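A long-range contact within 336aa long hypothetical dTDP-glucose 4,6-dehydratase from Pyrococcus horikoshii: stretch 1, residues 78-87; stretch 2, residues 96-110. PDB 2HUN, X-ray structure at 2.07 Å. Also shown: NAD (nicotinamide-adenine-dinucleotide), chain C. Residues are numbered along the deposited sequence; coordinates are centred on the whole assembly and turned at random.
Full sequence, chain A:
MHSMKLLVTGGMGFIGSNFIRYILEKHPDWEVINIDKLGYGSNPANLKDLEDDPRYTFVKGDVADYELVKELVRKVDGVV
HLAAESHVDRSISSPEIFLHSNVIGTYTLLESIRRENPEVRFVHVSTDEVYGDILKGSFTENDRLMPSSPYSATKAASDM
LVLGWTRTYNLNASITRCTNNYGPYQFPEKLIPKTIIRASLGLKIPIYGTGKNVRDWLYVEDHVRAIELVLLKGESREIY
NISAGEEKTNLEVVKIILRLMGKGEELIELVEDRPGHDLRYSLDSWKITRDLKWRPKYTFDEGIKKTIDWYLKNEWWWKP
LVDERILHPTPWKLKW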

ATOM      1  N   GLY A  78     -24.560  -1.916   2.652  1.00 31.24           N
ATOM      2  CA  GLY A  78     -23.388  -1.081   2.461  1.00 30.26           C
ATOM      3  C   GLY A  78     -22.451  -1.141   3.651  1.00 29.66           C
ATOM      4  O   GLY A  78     -22.871  -1.451   4.769  1.00 27.79           O
ATOM      5  N   VAL A  79     -21.177  -0.849   3.403  1.00 27.39           N
ATOM      6  CA  VAL A  79     -20.160  -0.865   4.440  1.00 27.14           C
ATOM      7  C   VAL A  79     -19.311   0.400   4.349  1.00 27.32           C
ATOM      8  O   VAL A  79     -18.702   0.666   3.316  1.00 26.73           O
ATOM      9  CB  VAL A  79     -19.228  -2.084   4.292  1.00 26.86           C
ATOM     10  CG1 VAL A  79     -18.132  -2.028   5.345  1.00 26.57           C
ATOM     11  CG2 VAL A  79     -20.028  -3.380   4.428  1.00 28.19           C
ATOM     12  N   VAL A  80     -19.289   1.180   5.426  1.00 25.99           N
ATOM     13  CA  VAL A  80     -18.493   2.402   5.480  1.00 26.50           C
ATOM     14  C   VAL A  80     -17.399   2.118   6.504  1.00 27.25           C
ATOM     15  O   VAL A  80     -17.665   2.048   7.703  1.00 27.09           O
ATOM     16  CB  VAL A  80     -19.350   3.604   5.914  1.00 27.52           C
ATOM     17  CG1 VAL A  80     -18.480   4.846   6.051  1.00 27.75           C
ATOM     18  CG2 VAL A  80     -20.453   3.850   4.882  1.00 27.60           C
ATOM     19  N   HIS A  81     -16.172   1.955   6.012  1.00 25.98           N
ATOM     20  CA  HIS A  81     -14.971   1.567   6.787  1.00 25.65           C
ATOM     21  C   HIS A  81     -14.182   2.756   7.401  1.00 26.44           C
ATOM     22  O   HIS A  81     -13.280   3.317   6.793  1.00 24.50           O
ATOM     23  CB  HIS A  81     -14.056   0.757   5.867  1.00 26.87           C
ATOM     24  CG  HIS A  81     -12.977   0.094   6.684  1.00 26.13           C
ATOM     25  ND1 HIS A  81     -13.201  -0.478   7.892  1.00 27.13           N
ATOM     26  CD2 HIS A  81     -11.623  -0.060   6.364  1.00 24.93           C
ATOM     27  CE1 HIS A  81     -12.011  -0.968   8.288  1.00 24.61           C
ATOM     28  NE2 HIS A  81     -11.047  -0.732   7.394  1.00 26.03           N
ATOM     29  N   LEU A  82     -14.454   3.128   8.649  1.00 25.01           N
ATOM     30  CA  LEU A  82     -13.716   4.206   9.299  1.00 24.64           C
ATOM     31  C   LEU A  82     -12.715   3.700  10.334  1.00 24.74           C
ATOM     32  O   LEU A  82     -11.798   4.424  10.717  1.00 24.79           O
ATOM     33  CB  LEU A  82     -14.690   5.177   9.964  1.00 24.29           C
ATOM     34  CG  LEU A  82     -15.557   5.954   8.974  1.00 26.02           C
ATOM     35  CD1 LEU A  82     -17.014   5.926   9.418  1.00 25.14           C
ATOM     36  CD2 LEU A  82     -15.048   7.373   8.864  1.00 24.17           C
ATOM     37  N   ALA A  83     -12.880   2.456  10.775  1.00 22.71           N
ATOM     38  CA  ALA A  83     -11.998   1.873  11.778  1.00 22.63           C
ATOM     39  C   ALA A  83     -10.513   1.876  11.411  1.00 23.67           C
ATOM     40  O   ALA A  83     -10.114   1.384  10.349  1.00 22.94           O
ATOM     41  CB  ALA A  83     -12.448   0.452  12.098  1.00 21.08           C
ATOM     42  N   ALA A  84      -9.695   2.410  12.313  1.00 23.29           N
ATOM     43  CA  ALA A  84      -8.254   2.475  12.100  1.00 24.08           C
ATOM     44  C   ALA A  84      -7.552   3.049  13.322  1.00 23.52           C
ATOM     45  O   ALA A  84      -8.182   3.694  14.158  1.00 23.25           O
ATOM     46  CB  ALA A  84      -7.943   3.357  10.881  1.00 23.30           C
ATOM     47  N   GLU A  85      -6.250   2.792  13.412  1.00 24.71           N
ATOM     48  CA  GLU A  85      -5.391   3.326  14.474  1.00 28.13           C
ATOM     49  C   GLU A  85      -4.735   4.504  13.751  1.00 30.32           C
ATOM     50  O   GLU A  85      -4.133   4.316  12.684  1.00 30.26           O
ATOM     51  CB  GLU A  85      -4.328   2.304  14.871  1.00 27.44           C
ATOM     52  CG  GLU A  85      -4.821   1.193  15.798  1.00 28.73           C
ATOM     53  CD  GLU A  85      -5.124   1.696  17.208  1.00 30.82           C
ATOM     54  OE1 GLU A  85      -4.563   2.737  17.617  1.00 30.78           O
ATOM     55  OE2 GLU A  85      -5.912   1.042  17.917  1.00 31.83           O
ATOM     56  N   SER A  86      -4.837   5.707  14.307  1.00 32.21           N
ATOM     57  CA  SER A  86      -4.303   6.879  13.604  1.00 35.10           C
ATOM     58  C   SER A  86      -3.355   7.817  14.333  1.00 36.01           C
ATOM     59  O   SER A  86      -3.125   8.937  13.879  1.00 37.55           O
ATOM     60  CB  SER A  86      -5.470   7.715  13.081  1.00 35.00           C
ATOM     61  OG  SER A  86      -6.272   8.163  14.162  1.00 34.80           O
ATOM     62  N   HIS A  87      -2.795   7.368  15.446  1.00 36.41           N
ATOM     63  CA  HIS A  87      -1.891   8.215  16.213  1.00 39.34           C
ATOM     64  C   HIS A  87      -0.458   8.089  15.704  1.00 38.73           C
ATOM     65  O   HIS A  87       0.247   7.146  16.053  1.00 39.48           O
ATOM     66  CB  HIS A  87      -1.951   7.813  17.684  1.00 42.24           C
ATOM     67  CG  HIS A  87      -1.288   8.782  18.601  1.00 44.78           C
ATOM     68  ND1 HIS A  87       0.086   8.904  18.694  1.00 46.06           N
ATOM     69  CD2 HIS A  87      -1.800   9.652  19.494  1.00 47.84           C
ATOM     70  CE1 HIS A  87       0.379   9.808  19.612  1.00 48.50           C
ATOM     71  NE2 HIS A  87      -0.748  10.276  20.115  1.00 48.61           N
TER
HETATM   72  PA  NAD C 801     -10.740   8.016  15.911  1.00 29.81           P
HETATM   73  O1A NAD C 801      -9.420   7.657  16.454  1.00 30.66           O
HETATM   74  O2A NAD C 801     -11.538   9.089  16.568  1.00 28.28           O
HETATM   75  O5B NAD C 801     -11.635   6.685  15.928  1.00 29.61           O
HETATM   76  C5B NAD C 801     -11.231   5.450  15.319  1.00 25.98           C
HETATM   77  C4B NAD C 801     -12.337   4.462  15.716  1.00 25.67           C
HETATM   78  O4B NAD C 801     -12.091   3.172  15.123  1.00 26.08           O
HETATM   79  C3B NAD C 801     -12.375   4.250  17.256  1.00 23.84           C
HETATM   80  O3B NAD C 801     -13.729   4.307  17.734  1.00 25.94           O
HETATM   81  C2B NAD C 801     -11.673   2.892  17.437  1.00 26.35           C
HETATM   82  O2B NAD C 801     -12.021   2.146  18.603  1.00 24.19           O
HETATM   83  C1B NAD C 801     -12.032   2.173  16.136  1.00 26.08           C
HETATM   84  N9A NAD C 801     -11.057   1.138  15.727  1.00 26.35           N
HETATM   85  C8A NAD C 801      -9.727   1.261  15.557  1.00 29.07           C
HETATM   86  N7A NAD C 801      -9.220   0.088  15.183  1.00 27.53           N
HETATM   87  C5A NAD C 801     -10.211  -0.795  15.109  1.00 25.53           C
HETATM   88  C6A NAD C 801     -10.303  -2.176  14.777  1.00 26.02           C
HETATM   89  N6A NAD C 801      -9.255  -2.915  14.441  1.00 25.53           N
HETATM   90  N1A NAD C 801     -11.588  -2.766  14.822  1.00 25.38           N
HETATM   91  C2A NAD C 801     -12.710  -2.004  15.182  1.00 25.20           C
HETATM   92  N3A NAD C 801     -12.622  -0.705  15.496  1.00 26.48           N
HETATM   93  C4A NAD C 801     -11.395  -0.122  15.456  1.00 25.68           C
HETATM   94  O3  NAD C 801     -10.412   8.583  14.463  1.00 28.75           O
HETATM   95  PN  NAD C 801     -11.231   9.226  13.270  1.00 27.11           P
HETATM   96  O1N NAD C 801     -10.574  10.558  13.128  1.00 26.85           O
HETATM   97  O2N NAD C 801     -12.681   9.275  13.550  1.00 24.88           O
HETATM   98  O5D NAD C 801     -10.797   8.375  11.966  1.00 28.72           O
HETATM   99  C5D NAD C 801     -11.718   7.693  11.109  1.00 26.52           C
HETATM  100  C4D NAD C 801     -11.012   7.380   9.765  1.00 27.11           C
HETATM  101  O4D NAD C 801     -10.806   8.583   9.005  1.00 24.92           O
HETATM  102  C3D NAD C 801      -9.650   6.701   9.957  1.00 26.37           C
HETATM  103  O3D NAD C 801      -9.539   5.620   8.995  1.00 26.82           O
HETATM  104  C2D NAD C 801      -8.635   7.843   9.671  1.00 25.82           C
HETATM  105  O2D NAD C 801      -7.420   7.299   9.147  1.00 27.39           O
HETATM  106  C1D NAD C 801      -9.407   8.698   8.680  1.00 26.83           C
HETATM  107  N1N NAD C 801      -9.037  10.129   8.666  1.00 27.36           N
HETATM  108  C2N NAD C 801      -9.301  11.003   9.773  1.00 27.12           C
HETATM  109  C3N NAD C 801      -8.929  12.355   9.674  1.00 28.60           C
HETATM  110  C7N NAD C 801      -9.192  13.356  10.823  1.00 28.92           C
HETATM  111  O7N NAD C 801      -9.007  14.562  10.614  1.00 28.14           O
HETATM  112  N7N NAD C 801      -9.624  12.909  11.995  1.00 24.58           N
HETATM  113  C4N NAD C 801      -8.301  12.838   8.498  1.00 27.77           C
HETATM  114  C5N NAD C 801      -8.048  11.963   7.421  1.00 28.23           C
HETATM  115  C6N NAD C 801      -8.412  10.608   7.490  1.00 27.58           C
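Stretch 2 (96-110) EIFLHSNVIGTYTLL

Stretch 2 is helical throughout, from Glu96 to Leu110, with a wider pi-type turn at 99-104, where Leu99 O accepts from Ile104 N (2.8 Å) and, weakly, from Val103 N (3.0 Å). It runs almost exactly antiparallel to strand 78-81: the N-to-C directions make an angle of 175°, and the axes come within 11.3 Å. Its early turns therefore lie beside the loop that follows the strand, and its later turns beside the strand itself. The CA atoms of Ala84 and Asn102 are 5.3 Å apart, whereas those of His81 and Thr106 are 8.2 Å apart.

Asn102 holds the close end. Its amide offers an acceptor and a donor on one planar group, which matches the two backbone groups of Glu85: Glu85 N donates to Asn102 OD1 (2.9 Å), and Asn102 ND2 donates to Glu85 O (3.1 Å). An extended loop residue thus has both its polar backbone atoms satisfied by one side chain. Glu85 CB lies over a face of the Phe98 ring, 3.8 Å from its centroid, and Glu85 CG packs against Ile97 CG2 at 3.4 Å. The aliphatic part of the glutamate thus serves as packing surface, while OE1 and OE2 are hydrogen-bonded elsewhere in the structure.

Further along, His81 NE2 donates to Thr106 OG1 (3.2 Å), which lies at the ring edge. The threonine hydroxyl in turn donates to Asn102 O (2.7 Å), one turn back, so it acts as both donor and acceptor. The oxygen of water 1 lies in hydrogen-bonding position to Ala83 O (3.1 Å), Ser101 O (2.9 Å) and His81 NE2 (3.1 Å), and so links the stretches. Leu109 CD2 covers a face of the His81 ring, 3.8 Å from its centroid, and also meets Val79 CG1 at 3.9 Å, an apolar contact suited to this buried end.

The dinucleotide joins both stretches: NAD N6A donates to Ser101 OG (3.0 Å), and NAD O3D to Leu82 O (3.1 Å).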

ATOM      1  N   GLU A  96       3.132  -2.313  15.073  1.00 28.20           N
ATOM      2  CA  GLU A  96       2.332  -3.532  15.047  1.00 28.29           C
ATOM      3  C   GLU A  96       0.856  -3.208  15.147  1.00 28.08           C
ATOM      4  O   GLU A  96       0.034  -3.738  14.405  1.00 27.71           O
ATOM      5  CB  GLU A  96       2.709  -4.462  16.200  1.00 31.76           C
ATOM      6  CG  GLU A  96       4.190  -4.682  16.368  1.00 40.89           C
ATOM      7  CD  GLU A  96       4.806  -3.736  17.381  1.00 43.64           C
ATOM      8  OE1 GLU A  96       4.806  -2.510  17.147  1.00 44.15           O
ATOM      9  OE2 GLU A  96       5.288  -4.230  18.421  1.00 49.90           O
ATOM     10  N   ILE A  97       0.529  -2.326  16.081  1.00 28.95           N
ATOM     11  CA  ILE A  97      -0.844  -1.913  16.300  1.00 29.20           C
ATOM     12  C   ILE A  97      -1.474  -1.414  15.000  1.00 27.22           C
ATOM     13  O   ILE A  97      -2.642  -1.682  14.713  1.00 26.87           O
ATOM     14  CB  ILE A  97      -0.896  -0.789  17.369  1.00 29.88           C
ATOM     15  CG1 ILE A  97      -0.362  -1.322  18.703  1.00 32.69           C
ATOM     16  CG2 ILE A  97      -2.305  -0.285  17.540  1.00 32.10           C
ATOM     17  CD1 ILE A  97      -0.321  -0.290  19.818  1.00 34.35           C
ATOM     18  N   PHE A  98      -0.695  -0.701  14.200  1.00 25.98           N
ATOM     19  CA  PHE A  98      -1.229  -0.153  12.959  1.00 26.94           C
ATOM     20  C   PHE A  98      -1.341  -1.168  11.825  1.00 26.52           C
ATOM     21  O   PHE A  98      -2.307  -1.138  11.060  1.00 24.92           O
ATOM     22  CB  PHE A  98      -0.410   1.076  12.577  1.00 25.09           C
ATOM     23  CG  PHE A  98      -0.480   2.164  13.616  1.00 26.85           C
ATOM     24  CD1 PHE A  98       0.097   1.978  14.868  1.00 28.51           C
ATOM     25  CD2 PHE A  98      -1.190   3.330  13.379  1.00 26.82           C
ATOM     26  CE1 PHE A  98      -0.040   2.938  15.871  1.00 29.25           C
ATOM     27  CE2 PHE A  98      -1.329   4.293  14.369  1.00 27.32           C
ATOM     28  CZ  PHE A  98      -0.754   4.095  15.619  1.00 28.84           C
ATOM     29  N   LEU A  99      -0.376  -2.078  11.735  1.00 26.87           N
ATOM     30  CA  LEU A  99      -0.415  -3.119  10.710  1.00 28.36           C
ATOM     31  C   LEU A  99      -1.678  -3.950  10.933  1.00 28.39           C
ATOM     32  O   LEU A  99      -2.409  -4.267   9.992  1.00 27.88           O
ATOM     33  CB  LEU A  99       0.807  -4.038  10.823  1.00 26.84           C
ATOM     34  CG  LEU A  99       0.834  -5.251   9.884  1.00 26.88           C
ATOM     35  CD1 LEU A  99       1.203  -4.800   8.480  1.00 25.61           C
ATOM     36  CD2 LEU A  99       1.847  -6.272  10.391  1.00 26.52           C
ATOM     37  N   HIS A 100      -1.930  -4.288  12.194  1.00 28.42           N
ATOM     38  CA  HIS A 100      -3.088  -5.100  12.549  1.00 28.79           C
ATOM     39  C   HIS A 100      -4.445  -4.472  12.242  1.00 28.15           C
ATOM     40  O   HIS A 100      -5.266  -5.062  11.543  1.00 27.82           O
ATOM     41  CB  HIS A 100      -3.056  -5.453  14.031  1.00 30.12           C
ATOM     42  CG  HIS A 100      -4.252  -6.232  14.479  1.00 32.22           C
ATOM     43  ND1 HIS A 100      -4.414  -7.571  14.200  1.00 33.61           N
ATOM     44  CD2 HIS A 100      -5.361  -5.850  15.156  1.00 32.57           C
ATOM     45  CE1 HIS A 100      -5.570  -7.983  14.688  1.00 34.75           C
ATOM     46  NE2 HIS A 100      -6.165  -6.959  15.274  1.00 35.30           N
ATOM     47  N   SER A 101      -4.693  -3.286  12.786  1.00 27.96           N
ATOM     48  CA  SER A 101      -5.973  -2.622  12.566  1.00 28.89           C
ATOM     49  C   SER A 101      -6.139  -2.041  11.162  1.00 28.40           C
ATOM     50  O   SER A 101      -7.202  -2.183  10.555  1.00 27.74           O
ATOM     51  CB  SER A 101      -6.189  -1.504  13.601  1.00 29.22           C
ATOM     52  OG  SER A 101      -6.388  -2.024  14.908  1.00 32.56           O
ATOM     53  N   ASN A 102      -5.097  -1.398  10.644  1.00 26.59           N
ATOM     54  CA  ASN A 102      -5.197  -0.775   9.326  1.00 27.09           C
ATOM     55  C   ASN A 102      -5.056  -1.746   8.160  1.00 25.85           C
ATOM     56  O   ASN A 102      -5.893  -1.755   7.261  1.00 28.93           O
ATOM     57  CB  ASN A 102      -4.173   0.358   9.199  1.00 26.92           C
ATOM     58  CG  ASN A 102      -4.354   1.423  10.272  1.00 27.36           C
ATOM     59  OD1 ASN A 102      -5.397   1.487  10.920  1.00 27.65           O
ATOM     60  ND2 ASN A 102      -3.346   2.266  10.452  1.00 27.53           N
ATOM     61  N   VAL A 103      -4.007  -2.563   8.172  1.00 24.13           N
ATOM     62  CA  VAL A 103      -3.797  -3.520   7.095  1.00 23.80           C
ATOM     63  C   VAL A 103      -4.578  -4.820   7.273  1.00 24.87           C
ATOM     64  O   VAL A 103      -5.406  -5.155   6.426  1.00 23.19           O
ATOM     65  CB  VAL A 103      -2.304  -3.863   6.924  1.00 24.42           C
ATOM     66  CG1 VAL A 103      -2.143  -4.906   5.825  1.00 25.61           C
ATOM     67  CG2 VAL A 103      -1.513  -2.602   6.564  1.00 24.26           C
ATOM     68  N   ILE A 104      -4.331  -5.550   8.361  1.00 22.61           N
ATOM     69  CA  ILE A 104      -5.039  -6.812   8.575  1.00 23.79           C
ATOM     70  C   ILE A 104      -6.544  -6.574   8.678  1.00 23.59           C
ATOM     71  O   ILE A 104      -7.341  -7.327   8.128  1.00 26.14           O
ATOM     72  CB  ILE A 104      -4.555  -7.534   9.860  1.00 24.81           C
ATOM     73  CG1 ILE A 104      -3.046  -7.765   9.796  1.00 26.50           C
ATOM     74  CG2 ILE A 104      -5.275  -8.875  10.012  1.00 25.90           C
ATOM     75  CD1 ILE A 104      -2.589  -8.554   8.596  1.00 29.88           C
ATOM     76  N   GLY A 105      -6.929  -5.516   9.376  1.00 23.91           N
ATOM     77  CA  GLY A 105      -8.337  -5.211   9.524  1.00 24.19           C
ATOM     78  C   GLY A 105      -9.027  -4.979   8.192  1.00 25.61           C
ATOM     79  O   GLY A 105     -10.133  -5.476   7.966  1.00 24.72           O
ATOM     80  N   THR A 106      -8.389  -4.222   7.303  1.00 22.60           N
ATOM     81  CA  THR A 106      -9.001  -3.955   6.011  1.00 23.61           C
ATOM     82  C   THR A 106      -9.037  -5.232   5.170  1.00 23.59           C
ATOM     83  O   THR A 106     -10.020  -5.505   4.484  1.00 25.09           O
ATOM     84  CB  THR A 106      -8.254  -2.839   5.271  1.00 21.89           C
ATOM     85  OG1 THR A 106      -8.298  -1.645   6.065  1.00 20.59           O
ATOM     86  CG2 THR A 106      -8.901  -2.567   3.916  1.00 19.90           C
ATOM     87  N   TYR A 107      -7.963  -6.007   5.240  1.00 25.68           N
ATOM     88  CA  TYR A 107      -7.861  -7.284   4.532  1.00 27.87           C
ATOM     89  C   TYR A 107      -9.028  -8.190   4.937  1.00 28.32           C
ATOM     90  O   TYR A 107      -9.703  -8.772   4.087  1.00 29.28           O
ATOM     91  CB  TYR A 107      -6.544  -7.976   4.900  1.00 27.23           C
ATOM     92  CG  TYR A 107      -6.468  -9.446   4.524  1.00 27.91           C
ATOM     93  CD1 TYR A 107      -6.217  -9.844   3.207  1.00 27.56           C
ATOM     94  CD2 TYR A 107      -6.648 -10.439   5.488  1.00 28.08           C
ATOM     95  CE1 TYR A 107      -6.144 -11.198   2.862  1.00 27.58           C
ATOM     96  CE2 TYR A 107      -6.581 -11.796   5.155  1.00 28.39           C
ATOM     97  CZ  TYR A 107      -6.326 -12.167   3.842  1.00 29.21           C
ATOM     98  OH  TYR A 107      -6.242 -13.503   3.507  1.00 30.42           O
ATOM     99  N   THR A 108      -9.247  -8.304   6.244  1.00 28.22           N
ATOM    100  CA  THR A 108     -10.313  -9.143   6.784  1.00 27.09           C
ATOM    101  C   THR A 108     -11.690  -8.704   6.292  1.00 27.55           C
ATOM    102  O   THR A 108     -12.537  -9.533   5.964  1.00 27.30           O
ATOM    103  CB  THR A 108     -10.306  -9.121   8.327  1.00 26.80           C
ATOM    104  OG1 THR A 108      -8.991  -9.436   8.803  1.00 25.27           O
ATOM    105  CG2 THR A 108     -11.291 -10.151   8.877  1.00 28.16           C
ATOM    106  N   LEU A 109     -11.907  -7.395   6.247  1.00 27.78           N
ATOM    107  CA  LEU A 109     -13.171  -6.855   5.779  1.00 28.48           C
ATOM    108  C   LEU A 109     -13.341  -7.201   4.299  1.00 26.93           C
ATOM    109  O   LEU A 109     -14.422  -7.609   3.873  1.00 27.77           O
ATOM    110  CB  LEU A 109     -13.195  -5.336   5.970  1.00 30.83           C
ATOM    111  CG  LEU A 109     -14.571  -4.673   5.940  1.00 33.16           C
ATOM    112  CD1 LEU A 109     -15.376  -5.153   7.144  1.00 33.74           C
ATOM    113  CD2 LEU A 109     -14.421  -3.156   5.972  1.00 35.30           C
ATOM    114  N   LEU A 110     -12.272  -7.038   3.522  1.00 25.73           N
ATOM    115  CA  LEU A 110     -12.315  -7.343   2.091  1.00 24.66           C
ATOM    116  C   LEU A 110     -12.616  -8.827   1.877  1.00 24.49           C
ATOM    117  O   LEU A 110     -13.413  -9.192   1.016  1.00 24.75           O
ATOM    118  CB  LEU A 110     -10.983  -6.964   1.421  1.00 21.88           C
ATOM    119  CG  LEU A 110     -10.745  -5.456   1.237  1.00 23.19           C
ATOM    120  CD1 LEU A 110      -9.312  -5.178   0.793  1.00 20.20           C
ATOM    121  CD2 LEU A 110     -11.744  -4.918   0.219  1.00 20.80           C
TER
HETATM  122  O   HOH W   1      -8.248  -0.334   8.649  1.00 30.76           O